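Local coordinates for protein enoyl-CoA hydratase/isomerase (Shewanella pealeana, PDB 4KPK) that probably acts as an isomerase of the enoyl-CoA hydratase/isomerase (crotonase-like) family, presumably on acyl-CoA thioesters, at residues V53-D64 / K90-D101; A124-K132 / G148-S156. One frame throughout, in Å; residues are numbered along the deposited sequence.

Contact 1 (V53-D64 / K90-D101)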
ATOM      1  N   VAL A  53      -6.511  25.625 -15.428  1.00 27.92           N
ATOM      2  CA  VAL A  53      -7.904  25.660 -15.086  1.00 27.10           C
ATOM      3  C   VAL A  53      -8.786  25.088 -16.216  1.00 26.64           C
ATOM      4  O   VAL A  53      -8.813  25.628 -17.313  1.00 24.02           O
ATOM      5  CB  VAL A  53      -8.381  27.080 -14.723  1.00 26.02           C
ATOM      6  CG1 VAL A  53      -9.863  27.052 -14.305  1.00 23.86           C
ATOM      7  CG2 VAL A  53      -7.526  27.686 -13.614  1.00 25.44           C
ATOM      8  N   LEU A  54      -9.577  24.062 -15.870  1.00 25.80           N
ATOM      9  CA  LEU A  54     -10.514  23.440 -16.789  1.00 26.66           C
ATOM     10  C   LEU A  54     -11.655  24.404 -16.872  1.00 25.88           C
ATOM     11  O   LEU A  54     -12.349  24.797 -15.817  1.00 24.46           O
ATOM     12  CB  LEU A  54     -10.959  22.041 -16.356  1.00 26.86           C
ATOM     13  CG  LEU A  54      -9.917  20.925 -16.491  1.00 30.77           C
ATOM     14  CD1 LEU A  54      -8.653  21.288 -15.756  1.00 36.15           C
ATOM     15  CD2 LEU A  54     -10.427  19.565 -16.005  1.00 31.22           C
ATOM     16  N   ASP A  55     -11.782  24.861 -18.107  1.00 23.17           N
ATOM     17  CA  ASP A  55     -12.609  26.038 -18.460  1.00 26.68           C
ATOM     18  C   ASP A  55     -13.525  25.718 -19.620  1.00 26.85           C
ATOM     19  O   ASP A  55     -13.735  26.506 -20.517  1.00 29.84           O
ATOM     20  CB  ASP A  55     -11.718  27.270 -18.795  1.00 29.74           C
ATOM     21  CG  ASP A  55     -12.522  28.577 -18.860  1.00 34.10           C
ATOM     22  OD1 ASP A  55     -13.464  28.753 -18.018  1.00 38.01           O
ATOM     23  OD2 ASP A  55     -12.239  29.406 -19.751  1.00 34.58           O
ATOM     24  N   ARG A  56     -14.115  24.546 -19.571  1.00 27.06           N
ATOM     25  CA  ARG A  56     -15.111  24.173 -20.539  1.00 27.03           C
ATOM     26  C   ARG A  56     -16.402  23.793 -19.808  1.00 23.68           C
ATOM     27  O   ARG A  56     -16.997  22.761 -20.109  1.00 22.09           O
ATOM     28  CB  ARG A  56     -14.565  22.975 -21.330  1.00 26.55           C
ATOM     29  CG  ARG A  56     -15.239  22.737 -22.634  1.00 27.97           C
ATOM     30  CD  ARG A  56     -14.779  21.397 -23.173  1.00 29.10           C
ATOM     31  NE  ARG A  56     -15.545  21.110 -24.342  1.00 27.74           N
ATOM     32  CZ  ARG A  56     -15.765  19.900 -24.852  1.00 32.61           C
ATOM     33  NH1 ARG A  56     -15.278  18.765 -24.305  1.00 35.82           N
ATOM     34  NH2 ARG A  56     -16.520  19.818 -25.931  1.00 32.11           N
ATOM     35  N   SER A  57     -16.838  24.606 -18.850  1.00 24.85           N
ATOM     36  CA  SER A  57     -17.990  24.198 -18.035  1.00 26.66           C
ATOM     37  C   SER A  57     -19.222  23.861 -18.866  1.00 27.37           C
ATOM     38  O   SER A  57     -19.982  22.942 -18.511  1.00 28.42           O
ATOM     39  CB  SER A  57     -18.347  25.194 -16.899  1.00 28.94           C
ATOM     40  OG  SER A  57     -18.715  26.487 -17.381  1.00 30.60           O
ATOM     41  N   ASP A  58     -19.416  24.545 -19.984  1.00 30.36           N
ATOM     42  CA  ASP A  58     -20.653  24.369 -20.776  1.00 33.25           C
ATOM     43  C   ASP A  58     -20.815  22.906 -21.176  1.00 34.47           C
ATOM     44  O   ASP A  58     -21.979  22.413 -21.219  1.00 27.60           O
ATOM     45  CB  ASP A  58     -20.711  25.293 -22.022  1.00 37.17           C
ATOM     46  CG  ASP A  58     -20.771  26.787 -21.666  1.00 38.73           C
ATOM     47  OD1 ASP A  58     -20.861  27.132 -20.469  1.00 41.63           O
ATOM     48  OD2 ASP A  58     -20.720  27.621 -22.599  1.00 42.29           O
ATOM     49  N   LYS A  59     -19.664  22.209 -21.379  1.00 31.68           N
ATOM     50  CA  LYS A  59     -19.624  20.736 -21.694  1.00 32.49           C
ATOM     51  C   LYS A  59     -19.043  19.856 -20.571  1.00 31.81           C
ATOM     52  O   LYS A  59     -18.420  18.779 -20.822  1.00 28.41           O
ATOM     53  CB  LYS A  59     -18.816  20.469 -22.958  1.00 40.51           C
ATOM     54  CG  LYS A  59     -19.095  21.436 -24.099  1.00 47.51           C
ATOM     55  CD  LYS A  59     -20.563  21.531 -24.466  1.00 50.24           C
ATOM     56  CE  LYS A  59     -20.758  22.501 -25.622  1.00 55.35           C
ATOM     57  NZ  LYS A  59     -22.028  22.238 -26.340  1.00 56.20           N
ATOM     58  N   HIS A  60     -19.269  20.318 -19.344  1.00 28.85           N
ATOM     59  CA  HIS A  60     -18.963  19.578 -18.126  1.00 30.57           C
ATOM     60  C   HIS A  60     -17.465  19.225 -18.009  1.00 26.10           C
ATOM     61  O   HIS A  60     -17.075  18.258 -17.349  1.00 24.92           O
ATOM     62  CB  HIS A  60     -19.876  18.357 -18.053  1.00 33.16           C
ATOM     63  CG  HIS A  60     -21.313  18.680 -18.292  1.00 36.20           C
ATOM     64  ND1 HIS A  60     -22.019  18.198 -19.377  1.00 39.44           N
ATOM     65  CD2 HIS A  60     -22.173  19.478 -17.605  1.00 35.54           C
ATOM     66  CE1 HIS A  60     -23.265  18.647 -19.327  1.00 36.99           C
ATOM     67  NE2 HIS A  60     -23.381  19.427 -18.265  1.00 38.06           N
ATOM     68  N   ASN A  61     -16.632  20.059 -18.604  1.00 24.95           N
ATOM     69  CA  ASN A  61     -15.191  19.850 -18.589  1.00 27.66           C
ATOM     70  C   ASN A  61     -14.818  18.456 -19.095  1.00 26.21           C
ATOM     71  O   ASN A  61     -13.872  17.827 -18.599  1.00 25.70           O
ATOM     72  CB  ASN A  61     -14.657  20.102 -17.175  1.00 28.71           C
ATOM     73  CG  ASN A  61     -14.627  21.567 -16.848  1.00 28.03           C
ATOM     74  OD1 ASN A  61     -14.424  22.343 -17.742  1.00 29.22           O
ATOM     75  ND2 ASN A  61     -14.808  21.945 -15.564  1.00 26.88           N
ATOM     76  N   ALA A  62     -15.627  17.967 -20.029  1.00 23.89           N
ATOM     77  CA  ALA A  62     -15.496  16.615 -20.504  1.00 23.16           C
ATOM     78  C   ALA A  62     -14.198  16.551 -21.346  1.00 23.55           C
ATOM     79  O   ALA A  62     -13.885  17.474 -22.081  1.00 23.33           O
ATOM     80  CB  ALA A  62     -16.710  16.226 -21.343  1.00 24.29           C
ATOM     81  N   PHE A  63     -13.469  15.467 -21.243  1.00 24.15           N
ATOM     82  CA  PHE A  63     -12.233  15.345 -21.990  1.00 29.12           C
ATOM     83  C   PHE A  63     -12.485  14.962 -23.440  1.00 27.06           C
ATOM     84  O   PHE A  63     -13.248  14.045 -23.750  1.00 29.28           O
ATOM     85  CB  PHE A  63     -11.321  14.287 -21.391  1.00 31.15           C
ATOM     86  CG  PHE A  63     -10.697  14.673 -20.093  1.00 35.97           C
ATOM     87  CD1 PHE A  63     -11.332  15.580 -19.205  1.00 40.32           C
ATOM     88  CD2 PHE A  63      -9.491  14.100 -19.721  1.00 39.59           C
ATOM     89  CE1 PHE A  63     -10.744  15.921 -17.995  1.00 39.07           C
ATOM     90  CE2 PHE A  63      -8.920  14.421 -18.498  1.00 40.51           C
ATOM     91  CZ  PHE A  63      -9.554  15.330 -17.638  1.00 38.44           C
ATOM     92  N   ASP A  64     -11.770  15.638 -24.309  1.00 29.82           N
ATOM     93  CA  ASP A  64     -11.550  15.153 -25.657  1.00 28.60           C
ATOM     94  C   ASP A  64     -10.090  15.364 -26.051  1.00 29.49           C
ATOM     95  O   ASP A  64      -9.268  15.758 -25.190  1.00 26.38           O
ATOM     96  CB  ASP A  64     -12.554  15.813 -26.607  1.00 29.10           C
ATOM     97  CG  ASP A  64     -12.325  17.271 -26.766  1.00 33.36           C
ATOM     98  OD1 ASP A  64     -11.285  17.813 -26.290  1.00 31.68           O
ATOM     99  OD2 ASP A  64     -13.201  17.888 -27.387  1.00 40.11           O
ATOM    100  N   LYS A  90      -7.252  23.177 -11.178  1.00 24.75           N
ATOM    101  CA  LYS A  90      -8.617  23.531 -10.707  1.00 26.11           C
ATOM    102  C   LYS A  90      -9.501  23.467 -11.933  1.00 23.42           C
ATOM    103  O   LYS A  90      -8.994  23.322 -13.061  1.00 21.50           O
ATOM    104  CB  LYS A  90      -8.718  24.971 -10.308  1.00 29.18           C
ATOM    105  CG  LYS A  90      -7.910  25.420  -9.173  1.00 35.84           C
ATOM    106  CD  LYS A  90      -7.538  26.902  -9.313  1.00 35.30           C
ATOM    107  CE  LYS A  90      -8.695  27.791  -9.682  1.00 39.66           C
ATOM    108  NZ  LYS A  90      -8.430  29.200  -9.236  1.00 41.55           N
ATOM    109  N   ALA A  91     -10.778  23.706 -11.742  1.00 20.19           N
ATOM    110  CA  ALA A  91     -11.773  23.699 -12.834  1.00 21.27           C
ATOM    111  C   ALA A  91     -12.912  24.684 -12.509  1.00 25.66           C
ATOM    112  O   ALA A  91     -13.254  24.852 -11.332  1.00 24.75           O
ATOM    113  CB  ALA A  91     -12.353  22.321 -12.959  1.00 22.57           C
ATOM    114  N   ASN A  92     -13.481  25.312 -13.539  1.00 27.09           N
ATOM    115  CA  ASN A  92     -14.628  26.167 -13.393  1.00 29.14           C
ATOM    116  C   ASN A  92     -15.893  25.345 -13.504  1.00 31.53           C
ATOM    117  O   ASN A  92     -15.901  24.240 -14.078  1.00 32.15           O
ATOM    118  CB  ASN A  92     -14.643  27.320 -14.404  1.00 27.50           C
ATOM    119  CG  ASN A  92     -13.401  28.189 -14.297  1.00 30.47           C
ATOM    120  OD1 ASN A  92     -12.837  28.379 -13.214  1.00 34.59           O
ATOM    121  ND2 ASN A  92     -12.914  28.651 -15.433  1.00 31.24           N
ATOM    122  N   GLY A  93     -16.959  25.891 -12.888  1.00 32.16           N
ATOM    123  CA  GLY A  93     -18.312  25.282 -12.943  1.00 29.53           C
ATOM    124  C   GLY A  93     -18.521  24.384 -11.769  1.00 26.98           C
ATOM    125  O   GLY A  93     -17.694  24.354 -10.856  1.00 28.14           O
ATOM    126  N   LYS A  94     -19.612  23.638 -11.781  1.00 29.77           N
ATOM    127  CA  LYS A  94     -19.994  22.788 -10.654  1.00 31.90           C
ATOM    128  C   LYS A  94     -19.257  21.435 -10.593  1.00 27.79           C
ATOM    129  O   LYS A  94     -19.264  20.792  -9.558  1.00 28.25           O
ATOM    130  CB  LYS A  94     -21.498  22.488 -10.722  1.00 37.82           C
ATOM    131  CG  LYS A  94     -22.357  23.715 -10.905  1.00 41.92           C
ATOM    132  CD  LYS A  94     -22.528  24.452  -9.599  1.00 48.78           C
ATOM    133  CE  LYS A  94     -23.577  23.752  -8.753  1.00 49.47           C
ATOM    134  NZ  LYS A  94     -23.438  24.111  -7.312  1.00 57.55           N
ATOM    135  N   ASN A  95     -18.631  21.025 -11.701  1.00 25.45           N
ATOM    136  CA  ASN A  95     -18.059  19.714 -11.849  1.00 23.06           C
ATOM    137  C   ASN A  95     -16.638  19.785 -12.426  1.00 22.73           C
ATOM    138  O   ASN A  95     -16.363  20.460 -13.396  1.00 21.62           O
ATOM    139  CB  ASN A  95     -18.958  18.850 -12.762  1.00 24.46           C
ATOM    140  CG  ASN A  95     -20.338  18.557 -12.151  1.00 28.50           C
ATOM    141  OD1 ASN A  95     -21.351  18.960 -12.709  1.00 32.80           O
ATOM    142  ND2 ASN A  95     -20.378  17.900 -10.993  1.00 25.13           N
ATOM    143  N   PHE A  96     -15.758  18.996 -11.853  1.00 23.06           N
ATOM    144  CA  PHE A  96     -14.364  19.006 -12.227  1.00 24.13           C
ATOM    145  C   PHE A  96     -14.169  18.432 -13.695  1.00 23.20           C
ATOM    146  O   PHE A  96     -13.684  19.134 -14.539  1.00 24.30           O
ATOM    147  CB  PHE A  96     -13.551  18.250 -11.150  1.00 23.63           C
ATOM    148  CG  PHE A  96     -12.067  18.260 -11.418  1.00 24.10           C
ATOM    149  CD1 PHE A  96     -11.275  19.300 -10.944  1.00 22.21           C
ATOM    150  CD2 PHE A  96     -11.477  17.224 -12.174  1.00 24.02           C
ATOM    151  CE1 PHE A  96      -9.913  19.338 -11.190  1.00 25.50           C
ATOM    152  CE2 PHE A  96     -10.105  17.248 -12.443  1.00 26.74           C
ATOM    153  CZ  PHE A  96      -9.310  18.296 -11.931  1.00 27.97           C
ATOM    154  N   SER A  97     -14.616  17.206 -13.973  1.00 22.04           N
ATOM    155  CA  SER A  97     -14.822  16.714 -15.351  1.00 22.72           C
ATOM    156  C   SER A  97     -15.879  15.648 -15.250  1.00 25.24           C
ATOM    157  O   SER A  97     -15.777  14.764 -14.393  1.00 31.40           O
ATOM    158  CB  SER A  97     -13.517  16.097 -15.962  1.00 26.34           C
ATOM    159  OG  SER A  97     -13.761  15.514 -17.272  1.00 29.01           O
ATOM    160  N   ALA A  98     -16.921  15.710 -16.068  1.00 25.96           N
ATOM    161  CA  ALA A  98     -17.813  14.561 -16.210  1.00 27.80           C
ATOM    162  C   ALA A  98     -17.118  13.425 -17.012  1.00 28.04           C
ATOM    163  O   ALA A  98     -17.759  12.453 -17.335  1.00 30.90           O
ATOM    164  CB  ALA A  98     -19.128  14.941 -16.888  1.00 27.04           C
ATOM    165  N   GLY A  99     -15.818  13.529 -17.287  1.00 32.95           N
ATOM    166  CA  GLY A  99     -15.099  12.414 -17.881  1.00 32.89           C
ATOM    167  C   GLY A  99     -15.145  12.645 -19.366  1.00 34.36           C
ATOM    168  O   GLY A  99     -14.955  13.771 -19.826  1.00 32.72           O
ATOM    169  N   ALA A 100     -15.460  11.607 -20.119  1.00 37.31           N
ATOM    170  CA  ALA A 100     -15.135  11.585 -21.555  1.00 40.38           C
ATOM    171  C   ALA A 100     -16.240  12.186 -22.442  1.00 38.02           C
ATOM    172  O   ALA A 100     -17.398  11.860 -22.277  1.00 40.01           O
ATOM    173  CB  ALA A 100     -14.809  10.165 -21.987  1.00 44.27           C
ATOM    174  N   ASP A 101     -15.865  13.075 -23.358  1.00 34.17           N
ATOM    175  CA  ASP A 101     -16.817  13.740 -24.239  1.00 34.88           C
ATOM    176  C   ASP A 101     -17.489  12.696 -25.152  1.00 34.81           C
ATOM    177  O   ASP A 101     -16.789  11.896 -25.764  1.00 32.97           O
ATOM    178  CB  ASP A 101     -16.042  14.839 -25.003  1.00 38.06           C
ATOM    179  CG  ASP A 101     -16.877  15.577 -26.053  1.00 40.76           C
ATOM    180  OD1 ASP A 101     -17.209  15.013 -27.115  1.00 47.41           O
ATOM    181  OD2 ASP A 101     -17.124  16.768 -25.857  1.00 40.71           O
TER
HETATM  182  O   HOH W   1     -15.495  16.749 -28.622  1.00 38.68           O
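L54 and A91 sit side by side, CB to CB 3.7 Å, where parallel strands 49-54 and 86-91 of a beta-alpha-beta unit in the crotonase fold come to their ends. L54 N donates to K90 O (3.0 Å) and N92 N to L54 O, while L54 CD2 packs against F96, 4.3 Å from CE2. Past the strands, side-chain and backbone bonds alternate. N92 ND2 comes down on D55 OD1 from above the carboxylate plane (2.6 Å), amide and carboxylate standing almost perpendicular at 86°. N61 reaches across to the other loop: its ND2 donates to N92 O (2.9 Å) and N95 O (3.1 Å), while OD1 accepts R56 N of its own loop, so both ends of the amide are gripped and its rotation is fixed. R56, extended from CG to NE, meets D101 end-on, NH1 and NH2 both reaching OD2, with the two planes 13° apart; Y40 adds a cation-pi contact to R56, and D101 OD1 caps W104 N. Nearby, F63 N donates to G99 O and D101 N to F63 O. S97 OG donates to N61 O (2.7 Å) and, in an ST turn, accepts G99 N at 2.9 Å.

Contact 2 (A124-K132 / G148-S156)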
ATOM      1  N   ALA A 124      -1.583   8.888 -22.257  1.00 26.38           N
ATOM      2  CA  ALA A 124      -0.535   8.348 -21.356  1.00 22.96           C
ATOM      3  C   ALA A 124       0.624   9.315 -21.117  1.00 22.94           C
ATOM      4  O   ALA A 124       1.175   9.387 -19.996  1.00 25.81           O
ATOM      5  CB  ALA A 124      -0.017   7.029 -21.826  1.00 22.06           C
ATOM      6  N   ARG A 125       0.984  10.041 -22.174  1.00 21.54           N
ATOM      7  CA  ARG A 125       1.996  11.105 -22.114  1.00 23.34           C
ATOM      8  C   ARG A 125       1.521  12.244 -21.177  1.00 20.87           C
ATOM      9  O   ARG A 125       2.278  12.751 -20.359  1.00 21.66           O
ATOM     10  CB  ARG A 125       2.251  11.632 -23.545  1.00 23.39           C
ATOM     11  CG  ARG A 125       3.213  12.804 -23.672  1.00 28.22           C
ATOM     12  CD  ARG A 125       3.390  13.275 -25.147  1.00 29.50           C
ATOM     13  NE  ARG A 125       4.483  14.241 -25.285  1.00 34.94           N
ATOM     14  CZ  ARG A 125       5.800  13.933 -25.205  1.00 36.02           C
ATOM     15  NH1 ARG A 125       6.218  12.694 -24.968  1.00 35.40           N
ATOM     16  NH2 ARG A 125       6.719  14.876 -25.347  1.00 37.34           N
ATOM     17  N   LEU A 126       0.278  12.656 -21.317  1.00 23.06           N
ATOM     18  CA  LEU A 126      -0.334  13.606 -20.310  1.00 21.73           C
ATOM     19  C   LEU A 126      -0.155  13.142 -18.831  1.00 19.45           C
ATOM     20  O   LEU A 126       0.424  13.845 -18.044  1.00 23.68           O
ATOM     21  CB  LEU A 126      -1.811  13.840 -20.620  1.00 20.54           C
ATOM     22  CG  LEU A 126      -2.574  14.729 -19.592  1.00 20.04           C
ATOM     23  CD1 LEU A 126      -1.792  15.997 -19.320  1.00 20.39           C
ATOM     24  CD2 LEU A 126      -3.991  15.006 -19.997  1.00 20.53           C
HETATM   25  N   MSE A 127      -0.588  11.960 -18.461  1.00 21.64           N
HETATM   26  CA  MSE A 127      -0.455  11.492 -17.090  1.00 22.19           C
HETATM   27  C   MSE A 127       0.988  11.399 -16.633  1.00 25.35           C
HETATM   28  O   MSE A 127       1.347  11.766 -15.508  1.00 20.71           O
HETATM   29  CB  MSE A 127      -1.060  10.132 -16.990  1.00 23.60           C
HETATM   30  CG  MSE A 127      -2.551  10.005 -17.180  1.00 25.55           C
HETATM   31 SE   MSE A 127      -3.689  11.181 -16.049  1.00 31.09          SE
HETATM   32  CE  MSE A 127      -5.147  11.412 -17.361  1.00 27.45           C
ATOM     33  N   SER A 128       1.844  10.843 -17.496  1.00 23.81           N
ATOM     34  CA  SER A 128       3.242  10.716 -17.146  1.00 22.24           C
ATOM     35  C   SER A 128       3.921  12.055 -16.853  1.00 23.10           C
ATOM     36  O   SER A 128       4.580  12.202 -15.808  1.00 22.22           O
ATOM     37  CB  SER A 128       4.009   9.964 -18.254  1.00 22.58           C
ATOM     38  OG  SER A 128       5.303   9.667 -17.784  1.00 23.64           O
HETATM   39  N   MSE A 129       3.759  13.027 -17.744  1.00 23.45           N
HETATM   40  CA  MSE A 129       4.315  14.338 -17.531  1.00 29.04           C
HETATM   41  C   MSE A 129       3.771  15.012 -16.283  1.00 25.41           C
HETATM   42  O   MSE A 129       4.508  15.745 -15.612  1.00 26.61           O
HETATM   43  CB  MSE A 129       3.982  15.362 -18.618  1.00 33.83           C
HETATM   44  CG  MSE A 129       4.580  15.004 -19.984  1.00 42.86           C
HETATM   45 SE   MSE A 129       4.201  16.439 -21.304  1.00 52.15          SE
HETATM   46  CE  MSE A 129       3.838  17.924 -20.087  1.00 38.11           C
ATOM     47  N   LEU A 130       2.506  14.838 -15.982  1.00 20.36           N
ATOM     48  CA  LEU A 130       1.995  15.376 -14.709  1.00 20.47           C
ATOM     49  C   LEU A 130       2.592  14.686 -13.515  1.00 20.65           C
ATOM     50  O   LEU A 130       3.103  15.312 -12.600  1.00 20.24           O
ATOM     51  CB  LEU A 130       0.472  15.232 -14.647  1.00 21.95           C
ATOM     52  CG  LEU A 130      -0.179  15.758 -13.350  1.00 23.84           C
ATOM     53  CD1 LEU A 130       0.165  17.213 -13.075  1.00 23.60           C
ATOM     54  CD2 LEU A 130      -1.681  15.537 -13.393  1.00 22.37           C
ATOM     55  N   ASP A 131       2.554  13.373 -13.534  1.00 23.93           N
ATOM     56  CA  ASP A 131       3.067  12.606 -12.430  1.00 26.14           C
ATOM     57  C   ASP A 131       4.568  12.936 -12.125  1.00 28.26           C
ATOM     58  O   ASP A 131       4.992  12.968 -10.936  1.00 24.50           O
ATOM     59  CB  ASP A 131       2.863  11.136 -12.730  1.00 25.92           C
ATOM     60  CG  ASP A 131       3.229  10.272 -11.589  1.00 29.54           C
ATOM     61  OD1 ASP A 131       2.833  10.683 -10.496  1.00 30.96           O
ATOM     62  OD2 ASP A 131       3.927   9.219 -11.762  1.00 32.75           O
ATOM     63  N   LYS A 132       5.324  13.238 -13.189  1.00 24.81           N
ATOM     64  CA  LYS A 132       6.784  13.486 -13.110  1.00 26.65           C
ATOM     65  C   LYS A 132       7.068  14.983 -13.015  1.00 26.41           C
ATOM     66  O   LYS A 132       8.188  15.370 -12.824  1.00 25.87           O
ATOM     67  CB  LYS A 132       7.499  12.898 -14.368  1.00 29.08           C
ATOM     68  CG  LYS A 132       8.125  11.520 -14.252  1.00 31.35           C
ATOM     69  CD  LYS A 132       7.262  10.583 -13.492  1.00 34.57           C
ATOM     70  CE  LYS A 132       7.640   9.120 -13.671  1.00 37.47           C
ATOM     71  NZ  LYS A 132       6.351   8.314 -13.577  1.00 38.08           N
ATOM     72  N   GLY A 148     -10.710  10.315 -17.123  1.00 30.23           N
ATOM     73  CA  GLY A 148      -9.270  10.637 -17.005  1.00 28.60           C
ATOM     74  C   GLY A 148      -8.932  11.592 -15.858  1.00 31.93           C
ATOM     75  O   GLY A 148      -7.740  11.718 -15.468  1.00 25.23           O
ATOM     76  N   ALA A 149      -9.976  12.276 -15.327  1.00 28.60           N
ATOM     77  CA  ALA A 149      -9.834  13.230 -14.217  1.00 26.98           C
ATOM     78  C   ALA A 149      -9.328  12.563 -12.977  1.00 26.44           C
ATOM     79  O   ALA A 149      -8.467  13.075 -12.297  1.00 28.14           O
ATOM     80  CB  ALA A 149     -11.166  13.921 -13.915  1.00 29.84           C
ATOM     81  N   LEU A 150      -9.841  11.382 -12.693  1.00 25.86           N
ATOM     82  CA  LEU A 150      -9.307  10.616 -11.616  1.00 24.90           C
ATOM     83  C   LEU A 150      -7.813  10.364 -11.784  1.00 25.71           C
ATOM     84  O   LEU A 150      -7.087  10.409 -10.781  1.00 26.14           O
ATOM     85  CB  LEU A 150     -10.054   9.328 -11.500  1.00 25.39           C
ATOM     86  CG  LEU A 150      -9.743   8.495 -10.261  1.00 26.15           C
ATOM     87  CD1 LEU A 150      -9.953   9.260  -8.971  1.00 27.55           C
ATOM     88  CD2 LEU A 150     -10.646   7.276 -10.321  1.00 27.97           C
ATOM     89  N   GLY A 151      -7.336  10.153 -13.020  1.00 26.38           N
ATOM     90  CA  GLY A 151      -5.888   9.962 -13.249  1.00 23.14           C
ATOM     91  C   GLY A 151      -5.108  11.207 -12.906  1.00 21.35           C
ATOM     92  O   GLY A 151      -4.142  11.207 -12.156  1.00 22.70           O
ATOM     93  N   LEU A 152      -5.533  12.321 -13.419  1.00 22.62           N
ATOM     94  CA  LEU A 152      -4.918  13.547 -12.984  1.00 25.07           C
ATOM     95  C   LEU A 152      -4.852  13.691 -11.494  1.00 25.04           C
ATOM     96  O   LEU A 152      -3.844  14.132 -10.965  1.00 26.64           O
ATOM     97  CB  LEU A 152      -5.674  14.768 -13.530  1.00 28.64           C
ATOM     98  CG  LEU A 152      -5.773  14.832 -15.079  1.00 31.39           C
ATOM     99  CD1 LEU A 152      -6.586  16.053 -15.406  1.00 31.66           C
ATOM    100  CD2 LEU A 152      -4.436  14.847 -15.814  1.00 29.57           C
ATOM    101  N   ILE A 153      -5.943  13.409 -10.800  1.00 23.28           N
ATOM    102  CA  ILE A 153      -5.942  13.559  -9.343  1.00 23.73           C
ATOM    103  C   ILE A 153      -4.926  12.619  -8.725  1.00 20.53           C
ATOM    104  O   ILE A 153      -4.102  13.005  -7.930  1.00 19.16           O
ATOM    105  CB  ILE A 153      -7.332  13.238  -8.767  1.00 24.04           C
ATOM    106  CG1 ILE A 153      -8.275  14.334  -9.187  1.00 27.14           C
ATOM    107  CG2 ILE A 153      -7.223  13.036  -7.262  1.00 25.37           C
ATOM    108  CD1 ILE A 153      -9.717  13.902  -9.187  1.00 31.91           C
ATOM    109  N   CYS A 154      -4.949  11.378  -9.153  1.00 21.84           N
ATOM    110  CA  CYS A 154      -3.918  10.428  -8.752  1.00 22.84           C
ATOM    111  C   CYS A 154      -2.498  10.723  -9.176  1.00 22.12           C
ATOM    112  O   CYS A 154      -1.589  10.149  -8.589  1.00 20.05           O
ATOM    113  CB  CYS A 154      -4.316   9.015  -9.130  1.00 25.53           C
ATOM    114  SG  CYS A 154      -5.777   8.662  -8.130  1.00 27.43           S
ATOM    115  N   CYS A 155      -2.305  11.642 -10.118  1.00 23.50           N
ATOM    116  CA  CYS A 155      -0.979  12.065 -10.553  1.00 27.88           C
ATOM    117  C   CYS A 155      -0.473  13.268  -9.760  1.00 29.44           C
ATOM    118  O   CYS A 155       0.712  13.588  -9.807  1.00 32.34           O
ATOM    119  CB  CYS A 155      -0.983  12.348 -12.058  1.00 28.75           C
ATOM    120  SG  CYS A 155      -0.985  10.833 -13.010  1.00 26.85           S
ATOM    121  N   SER A 156      -1.366  13.911  -9.021  1.00 29.82           N
ATOM    122  CA  SER A 156      -1.033  15.133  -8.285  1.00 29.12           C
ATOM    123  C   SER A 156      -0.436  14.769  -6.973  1.00 25.67           C
ATOM    124  O   SER A 156      -0.675  13.706  -6.479  1.00 25.59           O
ATOM    125  CB  SER A 156      -2.262  15.993  -8.069  1.00 29.31           C
ATOM    126  OG  SER A 156      -2.795  16.372  -9.339  1.00 33.98           O
TER
HETATM  127  O   HOH W   2       2.496  15.606  -9.823  1.00 24.82           O
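M127, modelled as selenomethionine, is the knob of a knobs-into-holes contact between two helices of the crotonase fold: segment 124-132 of helix 113-132 runs nearly parallel to helix 148-155 (22°), the two axes 9.0 Å apart at their closest. Its hole is framed by G148, G151, L152 and C155. The chain bends at chi2 (-53°), which lays SE against the opposite backbone, 3.4 Å from L152 N, and sends CE on to G148 O. G151 lets the selenium come this close: a beta carbon there would run into it. L152 answers from the other helix, its CD2 branch packing against M127 SE and, at 3.7 Å, against L130 CD2; L126 CD2 touches the same methyl more loosely. L130, whose CG stands anti to the backbone N (chi1 180°), reaches straight across and presses CD2 on C155 CB (3.5 Å). C155 projects back toward helix 113-132, its SG lying among M127 CB, M127 O and D131 CB, the last at 3.9 Å. D131 thus lends its CB to the packing while its OD1 makes salt bridges to R187 and to R195 of the second subunit, tying this helix pair to the assembly. With an alanine here, R187, R195 of the second subunit and K132 would probably lose the acid they share, weakening the link to the neighbouring subunit. Where the helices draw close at D131 and C155, a water donates to L130 O and, at 2.7 Å, to C155 O.

Overall arrangement
Contacts 1 and 2 follow one another along the chain, with centres about 16 Å apart, yet they share a hydrophobic seam. F96 of contact 1 brings CD2 to within 3.7 Å of A149 CB, and F63 CZ lies 3.8 Å from L152 CD1, so the loops leaving the strands rest on helix 148-155, which also packs against helix 113-132, L152 serving both contacts. The seam sets the end of one loop beside the start of that helix: A100 N and G148 N are 5.8 Å apart. In crotonase relatives the corresponding backbone N-H groups form the oxyanion hole for the thioester carbonyl, and this spacing is consistent with such a site here.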